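Local coordinates for protein serine proteinase inhibitor A (PDB 3E8L) that inhibits serine proteases and, having two reactive sites, probably blocks trypsin and chymotrypsin simultaneously in equimolar amounts, at residues D17-N22 with P28-Q33; L43-L46 with K52-V55; L46-C51 with K105-G110; K86-M91 with C97-S102; A119-Y122 with N126-S129. The protein carries 2 engineered substitutions. All blocks are in the same frame, centred on the assembly; numbering follows the deposited sequence.

Interaction 1: D17-N22 with P28-Q33; sequences DAVQLN and PLYTIQ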
# COMPACT_ATOMS: atom_id res chain seq x y z
N ASP A 17 -17.92 -14.77 11.65
CA ASP A 17 -16.57 -15.31 11.78
C ASP A 17 -15.54 -14.20 11.54
O ASP A 17 -15.71 -13.34 10.68
CB ASP A 17 -16.34 -16.45 10.80
CG ASP A 17 -17.23 -17.66 11.06
OD1 ASP A 17 -17.51 -18.01 12.24
OD2 ASP A 17 -17.65 -18.29 10.05
N ALA A 18 -14.44 -14.24 12.28
CA ALA A 18 -13.43 -13.22 12.13
C ALA A 18 -12.91 -13.18 10.69
O ALA A 18 -12.69 -14.22 10.05
CB ALA A 18 -12.29 -13.45 13.13
N VAL A 19 -12.72 -11.97 10.18
CA VAL A 19 -12.20 -11.79 8.85
C VAL A 19 -10.71 -12.12 8.85
O VAL A 19 -9.91 -11.51 9.57
CB VAL A 19 -12.48 -10.37 8.35
CG1 VAL A 19 -11.73 -10.11 7.03
CG2 VAL A 19 -13.99 -10.16 8.19
N GLN A 20 -10.34 -13.11 8.05
CA GLN A 20 -8.95 -13.55 8.02
C GLN A 20 -8.08 -12.74 7.08
O GLN A 20 -8.52 -12.34 5.99
CB GLN A 20 -8.87 -15.04 7.71
CG GLN A 20 -9.42 -15.90 8.85
CD GLN A 20 -9.74 -17.28 8.39
OE1 GLN A 20 -8.93 -17.93 7.74
NE2 GLN A 20 -10.92 -17.75 8.74
N LEU A 21 -6.85 -12.49 7.51
CA LEU A 21 -5.87 -11.83 6.67
C LEU A 21 -5.13 -12.79 5.74
O LEU A 21 -5.03 -14.00 5.98
CB LEU A 21 -4.83 -11.10 7.54
CG LEU A 21 -5.10 -9.72 8.15
CD1 LEU A 21 -6.27 -8.96 7.54
CD2 LEU A 21 -5.23 -9.82 9.61
N ASN A 22 -4.59 -12.21 4.67
CA ASN A 22 -3.73 -12.95 3.77
C ASN A 22 -2.29 -13.02 4.29
O ASN A 22 -1.55 -12.04 4.25
CB ASN A 22 -3.77 -12.34 2.37
CG ASN A 22 -2.62 -12.80 1.51
OD1 ASN A 22 -2.03 -13.85 1.76
ND2 ASN A 22 -2.28 -12.01 0.51
N PRO A 28 -7.45 -16.05 2.14
CA PRO A 28 -8.89 -15.97 2.32
C PRO A 28 -9.45 -14.75 1.59
O PRO A 28 -8.78 -13.71 1.50
CB PRO A 28 -9.05 -15.81 3.83
CG PRO A 28 -7.65 -16.01 4.41
CD PRO A 28 -6.73 -15.61 3.35
N LEU A 29 -10.66 -14.88 1.05
CA LEU A 29 -11.22 -13.85 0.21
C LEU A 29 -12.60 -13.49 0.66
O LEU A 29 -13.36 -14.34 1.14
CB LEU A 29 -11.25 -14.30 -1.25
CG LEU A 29 -9.93 -14.48 -2.00
CD1 LEU A 29 -10.19 -15.14 -3.35
CD2 LEU A 29 -9.23 -13.14 -2.17
N TYR A 30 -12.91 -12.20 0.53
CA TYR A 30 -14.21 -11.64 0.91
C TYR A 30 -14.66 -10.68 -0.17
O TYR A 30 -13.85 -9.98 -0.76
CB TYR A 30 -14.09 -10.90 2.25
CG TYR A 30 -13.62 -11.81 3.37
CD1 TYR A 30 -12.27 -12.10 3.54
CD2 TYR A 30 -14.53 -12.43 4.21
CE1 TYR A 30 -11.85 -12.95 4.52
CE2 TYR A 30 -14.11 -13.29 5.22
CZ TYR A 30 -12.77 -13.55 5.37
OH TYR A 30 -12.35 -14.41 6.35
N THR A 31 -15.95 -10.66 -0.46
CA THR A 31 -16.52 -9.53 -1.17
C THR A 31 -16.93 -8.49 -0.14
O THR A 31 -17.12 -8.81 1.04
CB THR A 31 -17.72 -9.95 -2.07
OG1 THR A 31 -18.72 -10.63 -1.29
CG2 THR A 31 -17.25 -10.88 -3.20
N ILE A 32 -17.03 -7.24 -0.57
CA ILE A 32 -17.44 -6.17 0.34
C ILE A 32 -18.83 -5.70 -0.11
O ILE A 32 -18.98 -5.11 -1.16
CB ILE A 32 -16.37 -5.03 0.41
CG1 ILE A 32 -15.00 -5.58 0.87
CG2 ILE A 32 -16.83 -3.91 1.31
CD1 ILE A 32 -13.85 -4.55 0.87
N GLN A 33 -19.85 -6.01 0.68
CA GLN A 33 -21.22 -5.71 0.31
C GLN A 33 -21.72 -4.49 1.05
O GLN A 33 -21.43 -4.35 2.23
CB GLN A 33 -22.14 -6.90 0.62
CG GLN A 33 -22.56 -7.75 -0.61
CD GLN A 33 -21.45 -8.67 -1.13
OE1 GLN A 33 -20.61 -9.14 -0.36
NE2 GLN A 33 -21.44 -8.94 -2.44
O HOH W 1 -14.19 -15.32 8.02
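V19 and Q20 meet Y30 and P28 where the N-terminal loop of this Kunitz-type beta-trefoil packs against the start of strand 30-34. The touching parts run at 116° to each other, and Y30 and P28 carry the second segment's share of the contact. The polar part centres on the phenol. Q20 N donates to Y30 OH over 2.9 Å in an almost perfectly straight bond, and Y30 OH in turn donates to a water lying in plane at the ring edge, 2.6 Å from that oxygen. Each role of the buried hydroxyl, acceptor and donor, therefore has a partner. The apolar part uses the ring itself. Branch CG1 of V19, set anti to the backbone N (chi1 171°), lies over one face in a CH-pi contact, 4.0 Å from the Y30 ring centroid and shifted toward the rim. The V19 side chain also touches F69 and F181, which places the loop against strands 67-70 and 179-183. Farther along, P28 crosses the Q20 side chain at about a right angle, its CG 3.6 Å from Q20 CB, while P28 CD rests 3.5 Å from L21 O. The water completes the link by donating to A18 O at 2.8 Å.

Interaction 2: L43-L46 with K52-V55; sequences LSTL and KSYV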
# COMPACT_ATOMS: atom_id res chain seq x y z
N LEU A 43 -18.85 -4.54 -3.96
CA LEU A 43 -17.85 -3.65 -4.49
C LEU A 43 -17.11 -4.28 -5.66
O LEU A 43 -16.86 -5.49 -5.68
CB LEU A 43 -16.90 -3.24 -3.38
CG LEU A 43 -17.17 -1.87 -2.77
CD1 LEU A 43 -18.64 -1.55 -2.67
CD2 LEU A 43 -16.51 -1.82 -1.43
N SER A 44 -16.75 -3.45 -6.63
CA SER A 44 -16.20 -3.91 -7.89
C SER A 44 -15.41 -2.78 -8.58
O SER A 44 -15.22 -1.72 -7.99
CB SER A 44 -17.33 -4.44 -8.78
OG SER A 44 -16.82 -5.09 -9.92
N THR A 45 -14.99 -3.00 -9.82
CA THR A 45 -14.17 -2.02 -10.54
C THR A 45 -14.85 -1.45 -11.79
O THR A 45 -15.55 -2.17 -12.51
CB THR A 45 -12.86 -2.65 -11.04
OG1 THR A 45 -13.17 -3.82 -11.83
CG2 THR A 45 -11.94 -3.00 -9.91
N LEU A 46 -14.62 -0.15 -12.02
CA LEU A 46 -14.91 0.52 -13.29
C LEU A 46 -13.60 1.03 -13.87
O LEU A 46 -12.93 1.86 -13.24
CB LEU A 46 -15.79 1.74 -13.10
CG LEU A 46 -17.29 1.66 -12.92
CD1 LEU A 46 -17.84 3.07 -12.73
CD2 LEU A 46 -17.93 1.00 -14.15
N LYS A 52 -5.52 1.17 -13.79
CA LYS A 52 -6.34 1.76 -12.73
C LYS A 52 -7.86 1.76 -12.95
O LYS A 52 -8.35 1.99 -14.06
CB LYS A 52 -5.84 3.17 -12.45
CG LYS A 52 -6.43 3.86 -11.24
CD LYS A 52 -5.81 5.24 -11.04
CE LYS A 52 -4.37 5.13 -10.60
NZ LYS A 52 -3.88 6.47 -10.20
N SER A 53 -8.60 1.52 -11.87
CA SER A 53 -10.06 1.41 -11.89
C SER A 53 -10.68 2.25 -10.79
O SER A 53 -9.99 2.59 -9.81
CB SER A 53 -10.46 -0.05 -11.65
OG SER A 53 -10.30 -0.84 -12.80
N TYR A 54 -11.96 2.58 -10.93
CA TYR A 54 -12.70 3.17 -9.80
C TYR A 54 -13.30 2.03 -9.00
O TYR A 54 -13.86 1.10 -9.59
CB TYR A 54 -13.83 4.07 -10.27
CG TYR A 54 -13.40 5.31 -11.02
CD1 TYR A 54 -13.03 6.45 -10.35
CD2 TYR A 54 -13.40 5.33 -12.41
CE1 TYR A 54 -12.66 7.59 -11.02
CE2 TYR A 54 -13.02 6.47 -13.11
CZ TYR A 54 -12.65 7.61 -12.40
OH TYR A 54 -12.27 8.76 -13.06
N VAL A 55 -13.17 2.11 -7.67
CA VAL A 55 -13.96 1.28 -6.76
C VAL A 55 -15.41 1.80 -6.73
O VAL A 55 -15.67 2.94 -6.33
CB VAL A 55 -13.39 1.25 -5.33
CG1 VAL A 55 -14.17 0.26 -4.47
CG2 VAL A 55 -11.93 0.89 -5.34
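L46 and Y54 form the hydrogen-bonded pair of an antiparallel beta hairpin, strands 43-49 and 52-57, in the beta-trefoil, and T45 with V55 is the adjoining non-hydrogen-bonded pair. The two short strands are strongly twisted, their directions 138° apart. Backbone bonds come first. L46 N donates to Y54 O over 2.8 Å, and Y54 N returns a bond of 2.6 Å to L46 O, both close to straight. They are supplemented by CA-H...O contacts, T45 CA to Y54 O at 3.3 Å and V55 CA to S44 O at 3.5 Å, so that Y54 O receives an N-H and a CA-H from neighbouring residues.

Apolar contacts divide between the faces of the ribbon. On the face of L46 and Y54 the side chains meet near their roots, CB to CB at 4.2 Å, and the phenol continues outward until its hydroxyl bonds to E107. On the face of T45 and V55, the buried valine turns CG1 anti to its own nitrogen (chi1 -174°), which brings that methyl to 4.1 Å from L43 CG. W101 touches both L43 and V55, placing this face against the aromatic interior.

The hairpin also joins the wider sheet: S53 and V55 bond through their backbones to A119 and I117 of strand 113-119. Diagonal to the paired residues, T45 sits beside S53. T45 CB and S53 CB are 3.6 Å apart, with T45 CG2 also lying alongside S53 CB at 3.7 Å.

Interaction 3: L46-C51 with K105-G110; sequences LRKDAC and KSETNG. Engineered in segment 46-51: R47 (natural residue His).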
# COMPACT_ATOMS: atom_id res chain seq x y z
N LEU A 46 -14.62 -0.15 -12.02
CA LEU A 46 -14.91 0.52 -13.29
C LEU A 46 -13.60 1.03 -13.87
O LEU A 46 -12.93 1.86 -13.24
CB LEU A 46 -15.79 1.74 -13.10
CG LEU A 46 -17.29 1.66 -12.92
CD1 LEU A 46 -17.84 3.07 -12.73
CD2 LEU A 46 -17.93 1.00 -14.15
N ARG A 47 -13.24 0.57 -15.06
CA ARG A 47 -12.01 1.06 -15.67
C ARG A 47 -11.92 2.60 -15.65
O ARG A 47 -12.86 3.31 -16.00
CB ARG A 47 -11.83 0.52 -17.10
CG ARG A 47 -11.51 -0.97 -17.14
CD ARG A 47 -10.82 -1.39 -18.43
NE ARG A 47 -10.80 -2.85 -18.58
CZ ARG A 47 -11.65 -3.55 -19.33
NH1 ARG A 47 -11.55 -4.88 -19.38
NH2 ARG A 47 -12.60 -2.94 -20.03
N LYS A 48 -10.77 3.08 -15.20
CA LYS A 48 -10.40 4.48 -15.30
C LYS A 48 -9.33 4.63 -16.39
O LYS A 48 -9.56 5.24 -17.42
CB LYS A 48 -9.89 4.96 -13.95
CG LYS A 48 -9.47 6.40 -13.89
CD LYS A 48 -9.20 6.79 -12.44
CE LYS A 48 -8.18 7.95 -12.37
NZ LYS A 48 -8.78 9.23 -12.78
N ASP A 49 -8.15 4.06 -16.14
CA ASP A 49 -6.98 4.25 -16.99
C ASP A 49 -5.88 3.31 -16.59
O ASP A 49 -5.72 2.99 -15.44
CB ASP A 49 -6.47 5.69 -16.87
CG ASP A 49 -5.42 6.03 -17.92
OD1 ASP A 49 -5.33 5.34 -18.99
OD2 ASP A 49 -4.69 7.01 -17.67
N ALA A 50 -5.10 2.91 -17.59
CA ALA A 50 -3.96 2.02 -17.44
C ALA A 50 -4.35 0.80 -16.63
O ALA A 50 -5.30 0.11 -16.96
CB ALA A 50 -2.79 2.74 -16.80
N CYS A 51 -3.60 0.55 -15.57
CA CYS A 51 -3.93 -0.53 -14.68
C CYS A 51 -4.91 -0.02 -13.60
O CYS A 51 -5.13 -0.70 -12.63
CB CYS A 51 -2.63 -1.15 -14.06
SG CYS A 51 -1.10 -1.30 -15.14
N LYS A 105 -6.26 11.02 -6.31
CA LYS A 105 -6.26 12.45 -6.58
C LYS A 105 -7.71 12.90 -6.77
O LYS A 105 -8.49 12.20 -7.41
CB LYS A 105 -5.45 12.66 -7.86
CG LYS A 105 -5.42 14.06 -8.44
CD LYS A 105 -4.35 14.14 -9.53
CE LYS A 105 -3.96 15.57 -9.83
NZ LYS A 105 -2.64 15.62 -10.52
N SER A 106 -8.08 14.05 -6.21
CA SER A 106 -9.42 14.53 -6.47
C SER A 106 -9.64 14.92 -7.95
O SER A 106 -8.72 15.37 -8.62
CB SER A 106 -9.82 15.67 -5.52
OG SER A 106 -9.10 16.83 -5.83
N GLU A 107 -10.86 14.71 -8.42
CA GLU A 107 -11.20 14.91 -9.81
C GLU A 107 -12.67 15.33 -9.88
O GLU A 107 -13.41 15.21 -8.90
CB GLU A 107 -10.95 13.61 -10.61
CG GLU A 107 -11.63 12.35 -10.04
CD GLU A 107 -11.60 11.15 -10.98
OE1 GLU A 107 -12.54 10.99 -11.78
OE2 GLU A 107 -10.66 10.33 -10.91
N THR A 108 -13.09 15.82 -11.03
CA THR A 108 -14.48 16.11 -11.28
C THR A 108 -14.98 15.17 -12.35
O THR A 108 -14.35 15.00 -13.38
CB THR A 108 -14.65 17.54 -11.75
OG1 THR A 108 -14.04 18.39 -10.77
CG2 THR A 108 -16.13 17.88 -11.86
N ASN A 109 -16.14 14.57 -12.08
CA ASN A 109 -16.67 13.49 -12.90
C ASN A 109 -18.17 13.38 -12.65
O ASN A 109 -18.60 13.05 -11.53
CB ASN A 109 -15.97 12.18 -12.50
CG ASN A 109 -16.16 11.07 -13.51
OD1 ASN A 109 -15.38 10.11 -13.50
ND2 ASN A 109 -17.19 11.15 -14.35
N GLY A 110 -18.97 13.64 -13.68
CA GLY A 110 -20.42 13.60 -13.53
C GLY A 110 -20.90 14.83 -12.80
O GLY A 110 -21.97 14.82 -12.19
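K48 and E107 approach from opposite directions and join two segments far apart in sequence by a single salt bridge, a compact example of a surface charge pair between strands 43-49 and 107-108, which are not paired with each other in the sheet of this beta-trefoil. The close part is small. K48 NZ lies 2.9 Å from E107 OE2, and K48 CE follows at 3.7 Å from that same oxygen. The lysine is extended until its last torsion (chi4 74°), where it bends and turns the ammonium group to the acid. The ammonium comes from above the carboxylate plane, 36° out of it. The other oxygen, OE1, is hydrogen-bonded to the hydroxyl of Y54, and the K48 side chain also touches Y54.

Around this grip the contact is loose: the strands themselves stay well separated, and K48 is exposed to solvent. On the lysine side, K48 and D49 both face K52 as a classic beta bulge, beyond which C51 is tied to C97 by a disulfide. The two-sided hold on E107, a cation at one oxygen and a phenol at the other, should limit rotation of the carboxylate and probably stabilises its negative charge, although solvent is likely to screen the bridge.

Interaction 4: K86-M91 with C97-S102; sequences KFSFSM and CDTAWS. With SO4 (sulfate ion), chain I.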
# COMPACT_ATOMS: atom_id res chain seq x y z
N LYS A 86 -3.99 -3.23 3.71
CA LYS A 86 -3.99 -3.13 2.26
C LYS A 86 -5.17 -3.96 1.74
O LYS A 86 -5.32 -5.13 2.14
CB LYS A 86 -2.67 -3.67 1.74
CG LYS A 86 -2.45 -3.69 0.23
CD LYS A 86 -0.93 -3.83 0.00
CE LYS A 86 -0.58 -4.54 -1.29
NZ LYS A 86 0.78 -5.15 -1.20
N PHE A 87 -6.01 -3.36 0.91
CA PHE A 87 -7.14 -4.05 0.26
C PHE A 87 -6.75 -4.37 -1.18
O PHE A 87 -6.28 -3.50 -1.89
CB PHE A 87 -8.38 -3.15 0.24
CG PHE A 87 -9.12 -3.06 1.56
CD1 PHE A 87 -8.44 -3.20 2.78
CD2 PHE A 87 -10.49 -2.80 1.58
CE1 PHE A 87 -9.14 -3.10 4.00
CE2 PHE A 87 -11.18 -2.70 2.78
CZ PHE A 87 -10.52 -2.85 3.98
N SER A 88 -6.95 -5.61 -1.62
CA SER A 88 -6.55 -6.01 -2.97
C SER A 88 -7.60 -6.92 -3.59
O SER A 88 -7.96 -7.95 -3.02
CB SER A 88 -5.20 -6.72 -2.94
OG SER A 88 -4.14 -5.82 -2.60
N PHE A 89 -8.10 -6.52 -4.74
CA PHE A 89 -9.03 -7.35 -5.46
C PHE A 89 -8.36 -8.60 -6.00
O PHE A 89 -7.21 -8.56 -6.45
CB PHE A 89 -9.64 -6.57 -6.62
CG PHE A 89 -10.71 -5.59 -6.21
CD1 PHE A 89 -11.82 -6.00 -5.46
CD2 PHE A 89 -10.63 -4.26 -6.61
CE1 PHE A 89 -12.83 -5.09 -5.10
CE2 PHE A 89 -11.62 -3.34 -6.26
CZ PHE A 89 -12.73 -3.75 -5.51
N SER A 90 -9.08 -9.71 -5.97
CA SER A 90 -8.61 -10.94 -6.58
C SER A 90 -9.29 -11.01 -7.92
O SER A 90 -10.47 -11.38 -8.02
CB SER A 90 -8.98 -12.15 -5.72
OG SER A 90 -8.36 -13.32 -6.20
N MET A 91 -8.57 -10.59 -8.94
CA MET A 91 -9.15 -10.44 -10.28
C MET A 91 -8.07 -10.66 -11.32
O MET A 91 -6.90 -10.37 -11.06
CB MET A 91 -9.78 -9.06 -10.43
CG MET A 91 -8.80 -7.89 -10.22
SD MET A 91 -9.53 -6.26 -10.45
CE MET A 91 -10.20 -6.41 -12.12
N CYS A 97 0.37 -4.95 -13.57
CA CYS A 97 -0.57 -4.26 -12.71
C CYS A 97 -0.85 -4.98 -11.39
O CYS A 97 -1.00 -6.18 -11.37
CB CYS A 97 -1.88 -4.05 -13.48
SG CYS A 97 -1.81 -2.97 -14.90
N ASP A 98 -0.92 -4.24 -10.29
CA ASP A 98 -1.46 -4.75 -9.05
C ASP A 98 -2.93 -4.35 -8.97
O ASP A 98 -3.49 -3.79 -9.90
CB ASP A 98 -0.67 -4.30 -7.82
CG ASP A 98 -0.65 -2.80 -7.64
OD1 ASP A 98 -1.72 -2.17 -7.71
OD2 ASP A 98 0.44 -2.25 -7.40
N THR A 99 -3.55 -4.65 -7.84
CA THR A 99 -4.98 -4.48 -7.65
C THR A 99 -5.26 -3.86 -6.26
O THR A 99 -6.39 -3.92 -5.75
CB THR A 99 -5.74 -5.85 -7.78
OG1 THR A 99 -5.28 -6.74 -6.76
CG2 THR A 99 -5.51 -6.49 -9.14
N ALA A 100 -4.24 -3.28 -5.63
CA ALA A 100 -4.41 -2.69 -4.30
C ALA A 100 -5.24 -1.41 -4.39
O ALA A 100 -5.18 -0.68 -5.39
CB ALA A 100 -3.06 -2.43 -3.67
N TRP A 101 -6.03 -1.14 -3.37
CA TRP A 101 -6.85 0.06 -3.32
C TRP A 101 -6.01 1.24 -2.96
O TRP A 101 -5.02 1.10 -2.24
CB TRP A 101 -7.92 -0.07 -2.23
CG TRP A 101 -9.02 -1.00 -2.51
CD1 TRP A 101 -9.02 -2.05 -3.38
CD2 TRP A 101 -10.31 -1.00 -1.87
NE1 TRP A 101 -10.25 -2.69 -3.35
CE2 TRP A 101 -11.05 -2.06 -2.42
CE3 TRP A 101 -10.91 -0.19 -0.90
CZ2 TRP A 101 -12.35 -2.34 -2.03
CZ3 TRP A 101 -12.20 -0.48 -0.51
CH2 TRP A 101 -12.90 -1.53 -1.07
N SER A 102 -6.40 2.43 -3.42
CA SER A 102 -5.85 3.65 -2.80
C SER A 102 -6.68 4.92 -2.93
O SER A 102 -7.62 4.99 -3.72
CB SER A 102 -4.39 3.89 -3.21
OG SER A 102 -4.27 4.07 -4.57
S SO4 I . 2.08 -4.90 2.57
O1 SO4 I . 2.60 -4.38 1.31
O2 SO4 I . 1.87 -6.34 2.48
O3 SO4 I . 2.99 -4.58 3.67
O4 SO4 I . 0.78 -4.29 2.85
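F87 and W101 both set CG anti to the carbonyl carbon (chi1 -78° and -73°), which turns the two side chains toward each other across the strands, in one aromatic cluster with F89 in the core of the beta-trefoil. F87 CB sits over the indole, 3.6 Å from the centroid of the W101 five-membered ring, in a CH-pi contact. Beyond it the edge of the F87 ring points at the face of the W101 six-membered ring, edge-to-face, with centroids 4.9 Å apart and planes at 59°. F89 takes another side of the indole: W101 NE1 stands over its face, offset toward the rim and 3.3 Å from F89 CE2. F131 meets both F87 and W101, extending the cluster toward strand 130-135.

The backbones are stitched beside these rings. W101 N donates to F87 O over 2.8 Å, and F89 N to T99 O over a longer 3.3 Å. T99 adds a side-chain bond, OG1 donating to F89 O at 2.7 Å on a lone pair, and its methyl CG2 lies 3.7 Å from M91 CG, the two side chains sliding past each other in opposite directions.

Toward solvent, the partly exposed K86 runs extended past A100 and bonds through NZ to O1 of a sulfate, probably from the crystallisation liquor, at 3.2 Å; it also makes a cation-pi contact with F128. The chemistry is thus sorted by depth: with backbone groups paired beside it, the indole is enclosed by hydrocarbon and rings, while the lysine charge stays at the margin, where in the crystal it meets this anion.

Interaction 5: A119-Y122 with N126-S129; sequences AGDY and NNFS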
# COMPACT_ATOMS: atom_id res chain seq x y z
N ALA A 119 -8.37 1.41 -7.53
CA ALA A 119 -7.76 0.12 -7.31
C ALA A 119 -6.87 -0.19 -8.47
O ALA A 119 -7.29 -0.12 -9.63
CB ALA A 119 -8.83 -0.96 -7.18
N GLY A 120 -5.64 -0.57 -8.16
CA GLY A 120 -4.71 -1.01 -9.18
C GLY A 120 -3.80 0.11 -9.64
O GLY A 120 -4.22 1.26 -9.71
N ASP A 121 -2.57 -0.25 -9.96
CA ASP A 121 -1.60 0.69 -10.55
C ASP A 121 -0.43 -0.16 -11.01
O ASP A 121 -0.36 -1.36 -10.70
CB ASP A 121 -1.14 1.72 -9.50
CG ASP A 121 -0.79 3.08 -10.11
OD1 ASP A 121 -0.61 3.20 -11.34
OD2 ASP A 121 -0.67 4.04 -9.32
N TYR A 122 0.47 0.43 -11.79
CA TYR A 122 1.69 -0.26 -12.17
C TYR A 122 2.36 -0.79 -10.91
O TYR A 122 2.60 -0.03 -9.97
CB TYR A 122 2.59 0.73 -12.88
CG TYR A 122 2.07 1.19 -14.22
CD1 TYR A 122 1.92 0.28 -15.28
CD2 TYR A 122 1.74 2.53 -14.45
CE1 TYR A 122 1.46 0.68 -16.51
CE2 TYR A 122 1.27 2.95 -15.71
CZ TYR A 122 1.13 2.01 -16.72
OH TYR A 122 0.68 2.37 -17.97
N ASN A 126 4.39 0.83 -6.49
CA ASN A 126 4.08 0.34 -5.17
C ASN A 126 3.04 1.19 -4.43
O ASN A 126 3.15 1.40 -3.22
CB ASN A 126 5.36 0.23 -4.35
CG ASN A 126 5.22 -0.75 -3.23
OD1 ASN A 126 4.88 -1.92 -3.46
ND2 ASN A 126 5.44 -0.28 -1.98
N ASN A 127 2.04 1.68 -5.16
CA ASN A 127 1.00 2.56 -4.59
C ASN A 127 -0.11 1.77 -3.92
O ASN A 127 -0.62 0.79 -4.47
CB ASN A 127 0.37 3.46 -5.66
CG ASN A 127 1.33 4.48 -6.22
OD1 ASN A 127 2.32 4.84 -5.57
ND2 ASN A 127 1.07 4.94 -7.43
N PHE A 128 -0.45 2.17 -2.70
CA PHE A 128 -1.65 1.66 -2.08
C PHE A 128 -1.91 2.49 -0.86
O PHE A 128 -1.01 3.12 -0.33
CB PHE A 128 -1.53 0.18 -1.72
CG PHE A 128 -0.45 -0.12 -0.75
CD1 PHE A 128 0.87 -0.28 -1.18
CD2 PHE A 128 -0.73 -0.28 0.59
CE1 PHE A 128 1.89 -0.56 -0.27
CE2 PHE A 128 0.30 -0.58 1.50
CZ PHE A 128 1.60 -0.71 1.06
N SER A 129 -3.16 2.51 -0.44
CA SER A 129 -3.50 3.16 0.80
C SER A 129 -3.85 2.10 1.83
O SER A 129 -3.86 0.89 1.55
CB SER A 129 -4.61 4.17 0.56
OG SER A 129 -4.16 5.10 -0.42
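D121 meets the amide of N127 through carboxylate oxygen OD2, the side chains crossing at a slant and the two planes 51° apart, in a loop between strands 113-119 and 130-135 of the beta-trefoil. One short bond carries the contact. N127 ND2 donates to D121 OD2 over 2.7 Å at an N-H...O angle of 156°. The geometry is unequal at its two ends: the oxygen lies close to the amide plane of N127, as suits an N-H donor, but the donor stands above the carboxylate plane of D121. N127 carries CG anti to the carbonyl carbon (chi1 -67°), a setting that turns its amide toward the aspartate and leaves N127 CB 3.8 Å from D121 OD2.

The second carboxylate oxygen is used at home. Y122 N donates to D121 OD1 over 3.0 Å, on the anti side but tilted out of the carboxylate plane, in a rather bent bond that ties the acid to the next peptide of its own segment. Between the backbones little else is shared, for Y122 O and N126 N stay 4.0 Å apart.

Backbone bonds also tie the loop to the rest of the fold: G120 with A100, and S129 with W101. The ring of Y122 packs on C51 and makes a cation-pi contact with a basic side chain of another protein chain. With an amide N-H on one oxygen and a peptide N-H on the other, the carboxylate is probably restrained in rotation, and its negative charge is probably stabilised by these donors; K52, which only packs against it, may add to this.

In the fold
Followed from the N terminus, interaction 1 closes first, a short loop ahead of strand 30-34, whose I32 then bonds to L43 where interaction 2 opens. Interaction 2 closes the tight hairpin, and interaction 3 starts from the same strand, sharing L46, but spans more than fifty residues to strand 107-108. Interaction 4 is nested inside that long loop and is joined to it by the C51-C97 disulfide. Interaction 5 follows in series, closing a small loop whose backbone bonds to segment 97-102, the centres of interactions 4 and 5 about 7 Å apart. W101 and F87 connect interactions 1, 2 and 4 in the interior, whereas interactions 3 and 5 lie at the surface.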